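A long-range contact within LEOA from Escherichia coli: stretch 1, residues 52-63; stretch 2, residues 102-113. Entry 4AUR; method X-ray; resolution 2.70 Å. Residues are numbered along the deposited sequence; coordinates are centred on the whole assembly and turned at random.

Stretch 1, residues 52-63: DVLRIALLGAFS
Stretch 2 (102-113) DQCEIVDTPGLF

The strongest polar contact between the two stretches is a salt bridge on one face of a parallel sheet. Arg 55 extends its side chain (chi1 t, chi2 t, chi3 m) beside Glu 105 (chi1 m, chi2 t), so that a single carboxylate oxygen meets the edge of the guanidinium: Arg 55 NE lies 2.6 Å from Glu 105 OE1 and Arg 55 NH2 lies 2.8 Å from the same OE1. Both are hydrogen bonds, with N-H...O angles of 142° and 130°, and they join opposite charges on directly paired residues.

The backbone places these partners in register. The strands that carry Arg 55 to Ala 57 and Glu 105 to Val 107 run parallel, their axes 17° apart and approaching to 4.7 Å. Arg 55 pairs with Glu 105, Ile 56 with Ile 106 and Ala 57 with Val 107, at CA-CA distances of 4.6, 5.1 and 4.8 Å. Phi/psi values are extended, from -130/129 at Arg 55 to -94/118 at Ala 57 and -105/149 at Val 107. Four hydrogen bonds form the ladder: Glu 105 N to Leu 54 O (2.9 Å), Ile 56 N to Glu 105 O (3.0 Å), Val 107 N to Ile 56 O (2.9 Å) and Leu 58 N to Val 107 O (3.0 Å). Ile 56 thus uses both its N and its O, bonding to the residues before and after Ile 106, as parallel pairing requires.

On the face carrying Arg 55 and Glu 105, Ala 57 CB packs 3.5 Å from Val 107 CG2 (Val 107 chi1 m). Val 53 (chi1 m) points toward stretch 2 and sets CG2 3.6 Å from Glu 105 CG. The other face is hydrophobic: Ile 56 CD1, with chi1 -44° and chi2 95°, reaches Cys 104 SG at 4.1 Å and Ile 106 CG1 at 4.2 Å.

Beyond the ladder, Phe 113 (chi1 m, chi2 -64°) points toward stretch 1 after the 3-10 segment 110-112, where Phe 113 N donates to Pro 110 O (3.0 Å). Gly 60 CA sits 4.0 Å from the centroid of the Phe 113 ring, over the face, in a CH-pi contact. The phi/psi of Gly 60, 137/166, would jam a CB against the preceding carbonyl. Leu 59 (chi1 m, chi2 t) brings CD2 to 3.9 Å from Phe 113 CE2, while Phe 62 (chi1 m, chi2 -83°) presents its ring edge to Pro 110, CE2 to CB 4.4 Å. Together the stretches bury 893 Å².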

# COMPACT_ATOMS: atom_id res chain seq x y z
N ASP A 52 -9.36 22.23 32.12
CA ASP A 52 -8.71 21.33 33.06
C ASP A 52 -7.37 21.85 33.61
O ASP A 52 -6.62 22.56 32.93
CB ASP A 52 -8.55 19.95 32.43
CG ASP A 52 -9.87 19.15 32.40
OD1 ASP A 52 -10.94 19.71 32.05
OD2 ASP A 52 -9.84 17.95 32.73
N VAL A 53 -7.11 21.48 34.87
CA VAL A 53 -5.93 21.88 35.60
C VAL A 53 -5.30 20.64 36.21
O VAL A 53 -5.99 19.64 36.41
CB VAL A 53 -6.28 22.84 36.77
CG1 VAL A 53 -7.12 24.02 36.30
CG2 VAL A 53 -7.03 22.12 37.87
N LEU A 54 -4.01 20.73 36.54
CA LEU A 54 -3.30 19.62 37.19
C LEU A 54 -3.96 19.16 38.48
O LEU A 54 -4.24 19.96 39.35
CB LEU A 54 -1.87 20.02 37.51
CG LEU A 54 -1.03 18.97 38.21
CD1 LEU A 54 -0.96 17.67 37.44
CD2 LEU A 54 0.38 19.50 38.38
N ARG A 55 -4.14 17.86 38.62
CA ARG A 55 -4.80 17.26 39.77
C ARG A 55 -3.95 16.13 40.33
O ARG A 55 -3.54 15.24 39.59
CB ARG A 55 -6.16 16.71 39.39
CG ARG A 55 -6.88 16.07 40.56
CD ARG A 55 -8.15 15.39 40.12
NE ARG A 55 -9.17 16.37 39.82
CZ ARG A 55 -10.30 16.11 39.18
NH1 ARG A 55 -10.56 14.88 38.76
NH2 ARG A 55 -11.16 17.10 38.95
N ILE A 56 -3.71 16.18 41.63
CA ILE A 56 -2.92 15.17 42.32
C ILE A 56 -3.80 14.55 43.39
O ILE A 56 -4.44 15.26 44.17
CB ILE A 56 -1.69 15.78 43.02
CG1 ILE A 56 -1.00 16.76 42.11
CG2 ILE A 56 -0.69 14.70 43.40
CD1 ILE A 56 -1.43 18.19 42.36
N ALA A 57 -3.86 13.23 43.42
CA ALA A 57 -4.51 12.57 44.52
C ALA A 57 -3.44 12.25 45.54
O ALA A 57 -2.47 11.53 45.25
CB ALA A 57 -5.20 11.31 44.07
N LEU A 58 -3.60 12.84 46.71
CA LEU A 58 -2.66 12.63 47.78
C LEU A 58 -3.21 11.58 48.73
O LEU A 58 -4.09 11.86 49.54
CB LEU A 58 -2.43 13.93 48.52
CG LEU A 58 -1.18 13.90 49.38
CD1 LEU A 58 0.06 13.72 48.51
CD2 LEU A 58 -1.09 15.15 50.23
N LEU A 59 -2.65 10.39 48.63
CA LEU A 59 -3.11 9.22 49.38
C LEU A 59 -2.10 8.76 50.43
O LEU A 59 -0.89 8.83 50.20
CB LEU A 59 -3.38 8.05 48.43
CG LEU A 59 -4.40 8.36 47.35
CD1 LEU A 59 -4.63 7.10 46.56
CD2 LEU A 59 -5.68 8.84 48.01
N GLY A 60 -2.62 8.29 51.56
CA GLY A 60 -1.78 7.80 52.64
C GLY A 60 -2.26 8.26 54.01
O GLY A 60 -3.10 9.15 54.14
N ALA A 61 -1.73 7.63 55.04
CA ALA A 61 -2.04 8.02 56.40
C ALA A 61 -1.31 9.30 56.68
O ALA A 61 -0.21 9.48 56.18
CB ALA A 61 -1.62 6.93 57.36
N PHE A 62 -1.92 10.18 57.46
CA PHE A 62 -1.33 11.49 57.75
C PHE A 62 -0.10 11.37 58.61
O PHE A 62 0.86 12.12 58.44
CB PHE A 62 -2.36 12.41 58.39
CG PHE A 62 -3.41 12.89 57.44
CD1 PHE A 62 -3.17 13.98 56.61
CD2 PHE A 62 -4.63 12.24 57.34
CE1 PHE A 62 -4.14 14.41 55.71
CE2 PHE A 62 -5.60 12.66 56.44
CZ PHE A 62 -5.35 13.75 55.62
N SER A 63 -0.12 10.38 59.51
CA SER A 63 1.01 10.05 60.37
C SER A 63 2.24 9.62 59.59
O SER A 63 3.35 9.72 60.11
CB SER A 63 0.62 8.94 61.34
OG SER A 63 0.03 7.85 60.66
N ASP A 102 0.40 28.28 38.71
CA ASP A 102 -0.85 27.95 38.06
C ASP A 102 -1.75 27.33 39.11
O ASP A 102 -1.32 27.14 40.25
CB ASP A 102 -0.61 26.98 36.90
CG ASP A 102 -1.51 27.26 35.71
OD1 ASP A 102 -2.67 27.72 35.90
OD2 ASP A 102 -1.03 27.02 34.56
N GLN A 103 -2.99 27.04 38.73
CA GLN A 103 -3.93 26.38 39.61
C GLN A 103 -3.65 24.88 39.65
O GLN A 103 -3.06 24.33 38.72
CB GLN A 103 -5.35 26.60 39.13
CG GLN A 103 -5.81 28.04 39.21
CD GLN A 103 -6.97 28.35 38.27
OE1 GLN A 103 -6.98 27.91 37.11
NE2 GLN A 103 -7.94 29.14 38.75
N CYS A 104 -4.06 24.22 40.72
CA CYS A 104 -4.09 22.76 40.72
C CYS A 104 -5.01 22.31 41.79
O CYS A 104 -5.22 23.02 42.74
CB CYS A 104 -2.71 22.12 40.92
SG CYS A 104 -1.98 22.24 42.58
N GLU A 105 -5.55 21.12 41.63
CA GLU A 105 -6.49 20.53 42.56
C GLU A 105 -5.77 19.43 43.35
O GLU A 105 -4.91 18.71 42.82
CB GLU A 105 -7.65 19.90 41.78
CG GLU A 105 -8.44 20.83 40.89
CD GLU A 105 -9.45 20.09 40.02
OE1 GLU A 105 -9.17 18.95 39.60
OE2 GLU A 105 -10.55 20.63 39.74
N ILE A 106 -6.11 19.28 44.61
CA ILE A 106 -5.51 18.25 45.44
C ILE A 106 -6.66 17.49 45.99
O ILE A 106 -7.43 18.04 46.75
CB ILE A 106 -4.62 18.85 46.54
CG1 ILE A 106 -3.40 19.50 45.89
CG2 ILE A 106 -4.18 17.78 47.52
CD1 ILE A 106 -2.62 20.45 46.76
N VAL A 107 -6.83 16.25 45.56
CA VAL A 107 -7.99 15.46 45.98
C VAL A 107 -7.53 14.45 46.99
O VAL A 107 -6.39 14.02 46.94
CB VAL A 107 -8.64 14.73 44.79
CG1 VAL A 107 -9.21 15.73 43.82
CG2 VAL A 107 -7.66 13.83 44.07
N ASP A 108 -8.39 14.07 47.92
CA ASP A 108 -8.04 13.01 48.87
C ASP A 108 -9.30 12.46 49.52
O ASP A 108 -10.38 13.03 49.41
CB ASP A 108 -7.03 13.57 49.91
CG ASP A 108 -6.83 12.67 51.12
OD1 ASP A 108 -6.28 11.55 50.97
OD2 ASP A 108 -7.20 13.10 52.24
N THR A 109 -9.16 11.32 50.16
CA THR A 109 -10.23 10.68 50.85
C THR A 109 -9.83 10.52 52.31
O THR A 109 -9.36 9.45 52.69
CB THR A 109 -10.43 9.32 50.20
OG1 THR A 109 -9.15 8.70 50.06
CG2 THR A 109 -11.00 9.49 48.84
N PRO A 110 -10.00 11.56 53.14
CA PRO A 110 -9.45 11.51 54.51
C PRO A 110 -10.02 10.43 55.42
O PRO A 110 -9.31 9.92 56.26
CB PRO A 110 -9.80 12.90 55.07
CG PRO A 110 -10.10 13.75 53.88
CD PRO A 110 -10.76 12.79 52.93
N GLY A 111 -11.28 10.08 55.25
CA GLY A 111 -11.89 9.01 56.04
C GLY A 111 -11.08 7.73 56.16
O GLY A 111 -11.00 7.16 57.24
N LEU A 112 -10.46 7.31 55.06
CA LEU A 112 -9.69 6.05 55.00
C LEU A 112 -8.35 6.10 55.74
O LEU A 112 -7.74 5.06 56.04
CB LEU A 112 -9.40 5.70 53.54
CG LEU A 112 -10.57 5.49 52.58
CD1 LEU A 112 -10.08 5.50 51.15
CD2 LEU A 112 -11.24 4.17 52.88
N PHE A 113 -7.89 7.30 56.04
CA PHE A 113 -6.55 7.50 56.56
C PHE A 113 -6.61 8.25 57.90
O PHE A 113 -5.67 8.97 58.28
CB PHE A 113 -5.73 8.28 55.52
CG PHE A 113 -5.76 7.69 54.11
CD1 PHE A 113 -5.22 6.46 53.84
CD2 PHE A 113 -6.29 8.42 53.05
CE1 PHE A 113 -5.23 5.94 52.56
CE2 PHE A 113 -6.30 7.91 51.77
CZ PHE A 113 -5.76 6.67 51.52